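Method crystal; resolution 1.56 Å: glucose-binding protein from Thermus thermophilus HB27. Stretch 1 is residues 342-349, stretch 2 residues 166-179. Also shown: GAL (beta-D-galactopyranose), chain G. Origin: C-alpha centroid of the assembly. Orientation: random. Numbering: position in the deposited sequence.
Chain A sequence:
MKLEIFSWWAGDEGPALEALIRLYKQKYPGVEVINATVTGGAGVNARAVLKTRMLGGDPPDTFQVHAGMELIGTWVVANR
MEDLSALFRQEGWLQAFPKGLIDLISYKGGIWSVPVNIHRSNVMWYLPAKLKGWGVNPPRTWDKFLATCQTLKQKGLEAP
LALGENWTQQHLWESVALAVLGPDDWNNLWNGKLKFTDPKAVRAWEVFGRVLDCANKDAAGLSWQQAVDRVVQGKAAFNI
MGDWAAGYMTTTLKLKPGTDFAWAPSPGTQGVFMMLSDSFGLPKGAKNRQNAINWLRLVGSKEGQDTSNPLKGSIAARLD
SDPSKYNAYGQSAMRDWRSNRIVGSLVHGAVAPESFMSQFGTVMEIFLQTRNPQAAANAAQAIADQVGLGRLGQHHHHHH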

ATOM      1  N   ILE A 342      -0.457  -4.084  14.714  1.00 18.50           N
ATOM      2  CA  ILE A 342       0.080  -3.567  13.451  1.00 17.91           C
ATOM      3  C   ILE A 342       1.105  -4.539  12.880  1.00 18.17           C
ATOM      4  O   ILE A 342       2.009  -5.006  13.580  1.00 18.43           O
ATOM      5  CB  ILE A 342       0.756  -2.180  13.637  1.00 17.83           C
ATOM      6  CG1 ILE A 342      -0.175  -1.191  14.340  1.00 18.42           C
ATOM      7  CG2 ILE A 342       1.223  -1.618  12.301  1.00 18.12           C
ATOM      8  CD1 ILE A 342      -1.507  -1.059  13.731  1.00 20.19           C
ATOM      9  N   VAL A 343       0.955  -4.860  11.592  1.00 16.98           N
ATOM     10  CA  VAL A 343       2.020  -5.538  10.841  1.00 16.39           C
ATOM     11  C   VAL A 343       2.216  -4.772   9.538  1.00 15.25           C
ATOM     12  O   VAL A 343       1.420  -3.878   9.219  1.00 15.31           O
ATOM     13  CB  VAL A 343       1.679  -7.028  10.515  1.00 16.42           C
ATOM     14  CG1 VAL A 343       1.394  -7.831  11.807  1.00 16.96           C
ATOM     15  CG2 VAL A 343       0.492  -7.123   9.566  1.00 17.68           C
ATOM     16  N   GLY A 344       3.262  -5.137   8.802  1.00 15.15           N
ATOM     17  CA  GLY A 344       3.622  -4.413   7.582  1.00 14.64           C
ATOM     18  C   GLY A 344       3.235  -5.174   6.325  1.00 14.99           C
ATOM     19  O   GLY A 344       3.208  -6.411   6.304  1.00 14.78           O
ATOM     20  N   SER A 345       2.966  -4.398   5.280  1.00 13.85           N
ATOM     21  CA  SER A 345       2.761  -4.925   3.925  1.00 13.66           C
ATOM     22  C   SER A 345       4.035  -5.387   3.240  1.00 13.53           C
ATOM     23  O   SER A 345       5.080  -4.747   3.342  1.00 13.16           O
ATOM     24  CB  SER A 345       2.103  -3.839   3.069  1.00 13.17           C
ATOM     25  OG  SER A 345       1.950  -4.246   1.713  1.00 12.29           O
ATOM     26  N   LEU A 346       3.917  -6.493   2.496  1.00 12.70           N
ATOM     27  CA  LEU A 346       4.941  -6.927   1.542  1.00 13.42           C
ATOM     28  C   LEU A 346       4.867  -6.142   0.237  1.00 13.24           C
ATOM     29  O   LEU A 346       5.870  -5.627  -0.271  1.00 13.57           O
ATOM     30  CB  LEU A 346       4.736  -8.420   1.205  1.00 13.17           C
ATOM     31  CG  LEU A 346       5.435  -8.978  -0.041  1.00 13.67           C
ATOM     32  CD1 LEU A 346       6.945  -8.866   0.097  1.00 14.51           C
ATOM     33  CD2 LEU A 346       5.018 -10.426  -0.260  1.00 13.28           C
ATOM     34  N   VAL A 347       3.673  -6.100  -0.351  1.00 12.37           N
ATOM     35  CA  VAL A 347       3.541  -5.555  -1.690  1.00 12.89           C
ATOM     36  C   VAL A 347       3.836  -4.056  -1.704  1.00 12.21           C
ATOM     37  O   VAL A 347       4.277  -3.492  -2.715  1.00 12.60           O
ATOM     38  CB  VAL A 347       2.141  -5.893  -2.254  1.00 13.67           C
ATOM     39  CG1 VAL A 347       1.937  -5.283  -3.620  1.00 13.18           C
ATOM     40  CG2 VAL A 347       1.980  -7.414  -2.282  1.00 14.15           C
ATOM     41  N   HIS A 348       3.650  -3.431  -0.544  1.00 11.69           N
ATOM     42  CA  HIS A 348       3.805  -1.982  -0.421  1.00 12.28           C
ATOM     43  C   HIS A 348       4.985  -1.602   0.505  1.00 12.77           C
ATOM     44  O   HIS A 348       4.947  -0.557   1.155  1.00 12.62           O
ATOM     45  CB  HIS A 348       2.479  -1.360  -0.028  1.00 12.38           C
ATOM     46  CG  HIS A 348       1.374  -1.752  -0.967  1.00 11.83           C
ATOM     47  ND1 HIS A 348       1.245  -1.196  -2.220  1.00 12.48           N
ATOM     48  CD2 HIS A 348       0.418  -2.700  -0.862  1.00 11.16           C
ATOM     49  CE1 HIS A 348       0.236  -1.782  -2.845  1.00 13.48           C
ATOM     50  NE2 HIS A 348      -0.278  -2.705  -2.048  1.00 11.47           N
ATOM     51  N   GLY A 349       6.008  -2.458   0.528  1.00 13.10           N
ATOM     52  CA  GLY A 349       7.364  -2.038   0.881  1.00 12.76           C
ATOM     53  C   GLY A 349       7.807  -2.029   2.325  1.00 13.61           C
ATOM     54  O   GLY A 349       8.960  -1.678   2.605  1.00 14.44           O
TER
HETATM   55  C1  GAL G3310       0.704   1.964  -3.098  1.00 11.43           C
HETATM   56  C2  GAL G3310       0.927   3.410  -2.638  1.00 12.31           C
HETATM   57  C3  GAL G3310      -0.375   4.200  -2.594  1.00 11.16           C
HETATM   58  C4  GAL G3310      -1.135   4.085  -3.916  1.00 12.13           C
HETATM   59  C5  GAL G3310      -1.200   2.592  -4.322  1.00 12.53           C
HETATM   60  C6  GAL G3310      -1.924   2.321  -5.650  1.00 11.86           C
HETATM   61  O1  GAL G3310       1.912   1.272  -3.200  1.00 13.35           O
HETATM   62  O2  GAL G3310       1.584   3.399  -1.360  1.00 11.86           O
HETATM   63  O3  GAL G3310      -0.106   5.567  -2.319  1.00 13.91           O
HETATM   64  O4  GAL G3310      -0.461   4.874  -4.860  1.00 16.88           O
HETATM   65  O5  GAL G3310       0.079   2.010  -4.386  1.00 11.75           O
HETATM   66  O6  GAL G3310      -1.148   2.746  -6.730  1.00 12.59           O
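Stretch 2 (166-179) NWTQQHLWESVALA

How do the two backbones run past each other? Stretch 2 is helical from Asn-166 to Ala-179, while stretch 1 leaves a strand at Gly-344 and closes in a type I turn from Leu-346 to Gly-349. They run in opposite senses: the CA atoms of Val-343 and Leu-178 lie 9.1 Å apart, those of Leu-346 and Glu-174 7.0 Å, and those of Val-347 and His-171 6.1 Å. The chain therefore draws closer to the helix as it passes from strand to turn. Gly-349, with a phi of 88°, ends the turn out of reach of the helix.

What holds the turn to the helix? Glu-174, with chi1 in p and chi2 in t, extends its carboxylate to the start of the turn. Its OE1 accepts a well-aligned hydrogen bond from Val-347 N at 2.9 Å and a weak one from Leu-346 N at 2.8 Å. Its OE2 accepts one from Ser-345 OG at 2.7 Å, and the same Ser-345 OG receives His-348 N at 2.9 Å, so the carboxylate and the serine together brace the backbone.

Where do the apolar side chains meet? Val-347 points toward the helix and packs its CG2 3.6 Å from Gln-170 CB, with its CG1 4.2 Å from Trp-167 CE3. Farther along the helix, Leu-346 CD2 lies 4.0 Å from Trp-173 CZ3, and Val-343 CG2 meets Leu-178 CD1 at 4.1 Å.

How is the sugar connected to this contact? His-348 bridges the two: its NE2 hydrogen-bonds His-171 ND1 at 2.9 Å, and its ND1 hydrogen-bonds O1 of the galactose at 2.7 Å. Both partners lie near the plane of the His-348 ring, as suits in-plane ring nitrogens. His-348 CE1, between those nitrogens, comes within 3.6 Å of Trp-167 CZ3.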

ATOM      1  N   ASN A 166      -1.297  -8.219 -12.004  1.00 14.41           N
ATOM      2  CA  ASN A 166      -0.411  -8.998 -11.160  1.00 14.00           C
ATOM      3  C   ASN A 166      -0.227  -8.438  -9.749  1.00 13.37           C
ATOM      4  O   ASN A 166      -0.431  -9.169  -8.780  1.00 13.52           O
ATOM      5  CB  ASN A 166       0.948  -9.161 -11.849  1.00 14.29           C
ATOM      6  CG  ASN A 166       1.958  -9.919 -11.007  1.00 16.78           C
ATOM      7  OD1 ASN A 166       2.608  -9.327 -10.153  1.00 18.58           O
ATOM      8  ND2 ASN A 166       2.178 -11.208 -11.325  1.00 19.24           N
ATOM      9  N   TRP A 167       0.133  -7.170  -9.628  1.00 13.03           N
ATOM     10  CA  TRP A 167       0.390  -6.661  -8.250  1.00 12.89           C
ATOM     11  C   TRP A 167      -0.845  -6.777  -7.361  1.00 12.61           C
ATOM     12  O   TRP A 167      -0.716  -6.982  -6.152  1.00 12.84           O
ATOM     13  CB  TRP A 167       0.987  -5.257  -8.236  1.00 12.31           C
ATOM     14  CG  TRP A 167       0.059  -4.160  -8.477  1.00 12.55           C
ATOM     15  CD1 TRP A 167      -0.139  -3.500  -9.636  1.00 13.22           C
ATOM     16  CD2 TRP A 167      -0.794  -3.538  -7.502  1.00 12.26           C
ATOM     17  NE1 TRP A 167      -1.087  -2.521  -9.475  1.00 14.39           N
ATOM     18  CE2 TRP A 167      -1.498  -2.514  -8.168  1.00 13.38           C
ATOM     19  CE3 TRP A 167      -1.034  -3.753  -6.142  1.00 12.35           C
ATOM     20  CZ2 TRP A 167      -2.416  -1.691  -7.514  1.00 13.21           C
ATOM     21  CZ3 TRP A 167      -1.956  -2.952  -5.496  1.00 12.42           C
ATOM     22  CH2 TRP A 167      -2.639  -1.932  -6.181  1.00 12.71           C
ATOM     23  N   THR A 168      -2.048  -6.658  -7.933  1.00 11.73           N
ATOM     24  CA  THR A 168      -3.283  -6.744  -7.125  1.00 12.54           C
ATOM     25  C   THR A 168      -3.541  -8.180  -6.659  1.00 12.14           C
ATOM     26  O   THR A 168      -4.230  -8.423  -5.675  1.00 12.75           O
ATOM     27  CB  THR A 168      -4.543  -6.204  -7.851  1.00 12.84           C
ATOM     28  OG1 THR A 168      -4.990  -7.151  -8.831  1.00 13.88           O
ATOM     29  CG2 THR A 168      -4.297  -4.872  -8.473  1.00 13.31           C
ATOM     30  N   GLN A 169      -2.998  -9.141  -7.409  1.00 13.18           N
ATOM     31  CA  GLN A 169      -3.069 -10.543  -7.016  1.00 13.62           C
ATOM     32  C   GLN A 169      -2.124 -10.794  -5.844  1.00 13.36           C
ATOM     33  O   GLN A 169      -2.476 -11.486  -4.903  1.00 13.76           O
ATOM     34  CB  GLN A 169      -2.740 -11.442  -8.199  1.00 14.07           C
ATOM     35  CG  GLN A 169      -3.673 -11.248  -9.382  1.00 16.60           C
ATOM     36  CD  GLN A 169      -3.056 -11.709 -10.708  1.00 18.32           C
ATOM     37  OE1 GLN A 169      -2.099 -12.507 -10.729  1.00 20.73           O
ATOM     38  NE2 GLN A 169      -3.566 -11.159 -11.819  1.00 20.46           N
ATOM     39  N   GLN A 170      -0.941 -10.198  -5.897  1.00 13.11           N
ATOM     40  CA  GLN A 170      -0.017 -10.213  -4.759  1.00 12.56           C
ATOM     41  C   GLN A 170      -0.673  -9.555  -3.547  1.00 12.49           C
ATOM     42  O   GLN A 170      -0.546 -10.041  -2.428  1.00 12.91           O
ATOM     43  CB  GLN A 170       1.256  -9.470  -5.088  1.00 12.77           C
ATOM     44  CG  GLN A 170       2.104 -10.021  -6.260  1.00 13.32           C
ATOM     45  CD  GLN A 170       3.367  -9.203  -6.427  1.00 13.60           C
ATOM     46  OE1 GLN A 170       4.061  -8.934  -5.446  1.00 15.19           O
ATOM     47  NE2 GLN A 170       3.665  -8.785  -7.649  1.00 15.93           N
ATOM     48  N   HIS A 171      -1.367  -8.444  -3.794  1.00 12.44           N
ATOM     49  CA  HIS A 171      -2.079  -7.703  -2.765  1.00 12.36           C
ATOM     50  C   HIS A 171      -3.108  -8.574  -2.065  1.00 13.02           C
ATOM     51  O   HIS A 171      -3.171  -8.616  -0.850  1.00 13.75           O
ATOM     52  CB  HIS A 171      -2.753  -6.459  -3.340  1.00 12.45           C
ATOM     53  CG  HIS A 171      -3.255  -5.538  -2.280  1.00 12.57           C
ATOM     54  ND1 HIS A 171      -2.591  -4.382  -1.924  1.00 11.93           N
ATOM     55  CD2 HIS A 171      -4.327  -5.639  -1.458  1.00 13.63           C
ATOM     56  CE1 HIS A 171      -3.250  -3.801  -0.934  1.00 12.35           C
ATOM     57  NE2 HIS A 171      -4.312  -4.536  -0.640  1.00 13.00           N
ATOM     58  N   LEU A 172      -3.916  -9.272  -2.855  1.00 13.11           N
ATOM     59  CA  LEU A 172      -4.851 -10.241  -2.306  1.00 13.93           C
ATOM     60  C   LEU A 172      -4.125 -11.317  -1.482  1.00 13.87           C
ATOM     61  O   LEU A 172      -4.549 -11.651  -0.371  1.00 14.58           O
ATOM     62  CB  LEU A 172      -5.593 -10.909  -3.446  1.00 14.63           C
ATOM     63  CG  LEU A 172      -6.508 -12.049  -3.079  1.00 14.17           C
ATOM     64  CD1 LEU A 172      -7.623 -11.605  -2.128  1.00 16.44           C
ATOM     65  CD2 LEU A 172      -7.068 -12.594  -4.418  1.00 15.01           C
ATOM     66  N   TRP A 173      -3.023 -11.832  -2.019  1.00 13.64           N
ATOM     67  CA  TRP A 173      -2.246 -12.872  -1.356  1.00 14.00           C
ATOM     68  C   TRP A 173      -1.784 -12.443   0.050  1.00 13.93           C
ATOM     69  O   TRP A 173      -1.871 -13.220   0.974  1.00 14.83           O
ATOM     70  CB  TRP A 173      -1.022 -13.279  -2.177  1.00 14.71           C
ATOM     71  CG  TRP A 173      -0.228 -14.407  -1.564  1.00 14.50           C
ATOM     72  CD1 TRP A 173      -0.414 -15.757  -1.764  1.00 15.76           C
ATOM     73  CD2 TRP A 173       0.880 -14.300  -0.643  1.00 13.54           C
ATOM     74  NE1 TRP A 173       0.495 -16.478  -1.034  1.00 15.94           N
ATOM     75  CE2 TRP A 173       1.307 -15.621  -0.340  1.00 14.22           C
ATOM     76  CE3 TRP A 173       1.548 -13.223  -0.051  1.00 15.10           C
ATOM     77  CZ2 TRP A 173       2.379 -15.885   0.523  1.00 15.15           C
ATOM     78  CZ3 TRP A 173       2.605 -13.481   0.805  1.00 15.20           C
ATOM     79  CH2 TRP A 173       3.008 -14.810   1.091  1.00 15.01           C
ATOM     80  N   GLU A 174      -1.342 -11.196   0.221  1.00 14.07           N
ATOM     81  CA  GLU A 174      -0.818 -10.819   1.559  1.00 14.55           C
ATOM     82  C   GLU A 174      -1.934 -10.804   2.606  1.00 14.90           C
ATOM     83  O   GLU A 174      -1.699 -11.122   3.770  1.00 16.08           O
ATOM     84  CB  GLU A 174       0.031  -9.552   1.554  1.00 14.07           C
ATOM     85  CG  GLU A 174      -0.639  -8.240   1.234  1.00 14.49           C
ATOM     86  CD  GLU A 174       0.364  -7.077   1.236  1.00 13.44           C
ATOM     87  OE1 GLU A 174       1.597  -7.338   1.159  1.00 13.22           O
ATOM     88  OE2 GLU A 174      -0.087  -5.916   1.289  1.00 13.58           O
ATOM     89  N   SER A 175      -3.153 -10.472   2.197  1.00 14.52           N
ATOM     90  CA  SER A 175      -4.315 -10.604   3.107  1.00 15.62           C
ATOM     91  C   SER A 175      -4.588 -12.070   3.454  1.00 16.18           C
ATOM     92  O   SER A 175      -4.789 -12.425   4.618  1.00 17.21           O
ATOM     93  CB  SER A 175      -5.571  -9.981   2.531  1.00 15.85           C
ATOM     94  OG  SER A 175      -5.669  -8.603   2.847  1.00 15.33           O
ATOM     95  N   VAL A 176      -4.606 -12.925   2.434  1.00 16.08           N
ATOM     96  CA  VAL A 176      -4.803 -14.355   2.659  1.00 16.53           C
ATOM     97  C   VAL A 176      -3.725 -14.921   3.583  1.00 17.16           C
ATOM     98  O   VAL A 176      -4.046 -15.625   4.549  1.00 17.67           O
ATOM     99  CB  VAL A 176      -4.866 -15.145   1.317  1.00 16.60           C
ATOM    100  CG1 VAL A 176      -4.861 -16.654   1.560  1.00 18.52           C
ATOM    101  CG2 VAL A 176      -6.081 -14.729   0.502  1.00 17.24           C
ATOM    102  N   ALA A 177      -2.455 -14.623   3.301  1.00 16.75           N
ATOM    103  CA  ALA A 177      -1.342 -15.088   4.118  1.00 16.99           C
ATOM    104  C   ALA A 177      -1.448 -14.620   5.577  1.00 17.48           C
ATOM    105  O   ALA A 177      -1.194 -15.398   6.519  1.00 17.32           O
ATOM    106  CB  ALA A 177      -0.020 -14.636   3.511  1.00 17.56           C
ATOM    107  N   LEU A 178      -1.820 -13.355   5.774  1.00 17.37           N
ATOM    108  CA  LEU A 178      -1.947 -12.830   7.130  1.00 17.91           C
ATOM    109  C   LEU A 178      -3.024 -13.606   7.885  1.00 18.74           C
ATOM    110  O   LEU A 178      -2.841 -13.951   9.059  1.00 20.06           O
ATOM    111  CB  LEU A 178      -2.275 -11.329   7.121  1.00 17.94           C
ATOM    112  CG  LEU A 178      -2.539 -10.704   8.507  1.00 17.50           C
ATOM    113  CD1 LEU A 178      -1.309 -10.825   9.415  1.00 18.21           C
ATOM    114  CD2 LEU A 178      -2.981  -9.235   8.381  1.00 17.87           C
ATOM    115  N   ALA A 179      -4.142 -13.862   7.214  1.00 18.92           N
ATOM    116  CA  ALA A 179      -5.260 -14.607   7.828  1.00 19.61           C
ATOM    117  C   ALA A 179      -4.817 -16.019   8.205  1.00 20.32           C
ATOM    118  O   ALA A 179      -5.115 -16.490   9.309  1.00 21.20           O
ATOM    119  CB  ALA A 179      -6.443 -14.676   6.886  1.00 19.86           C
TER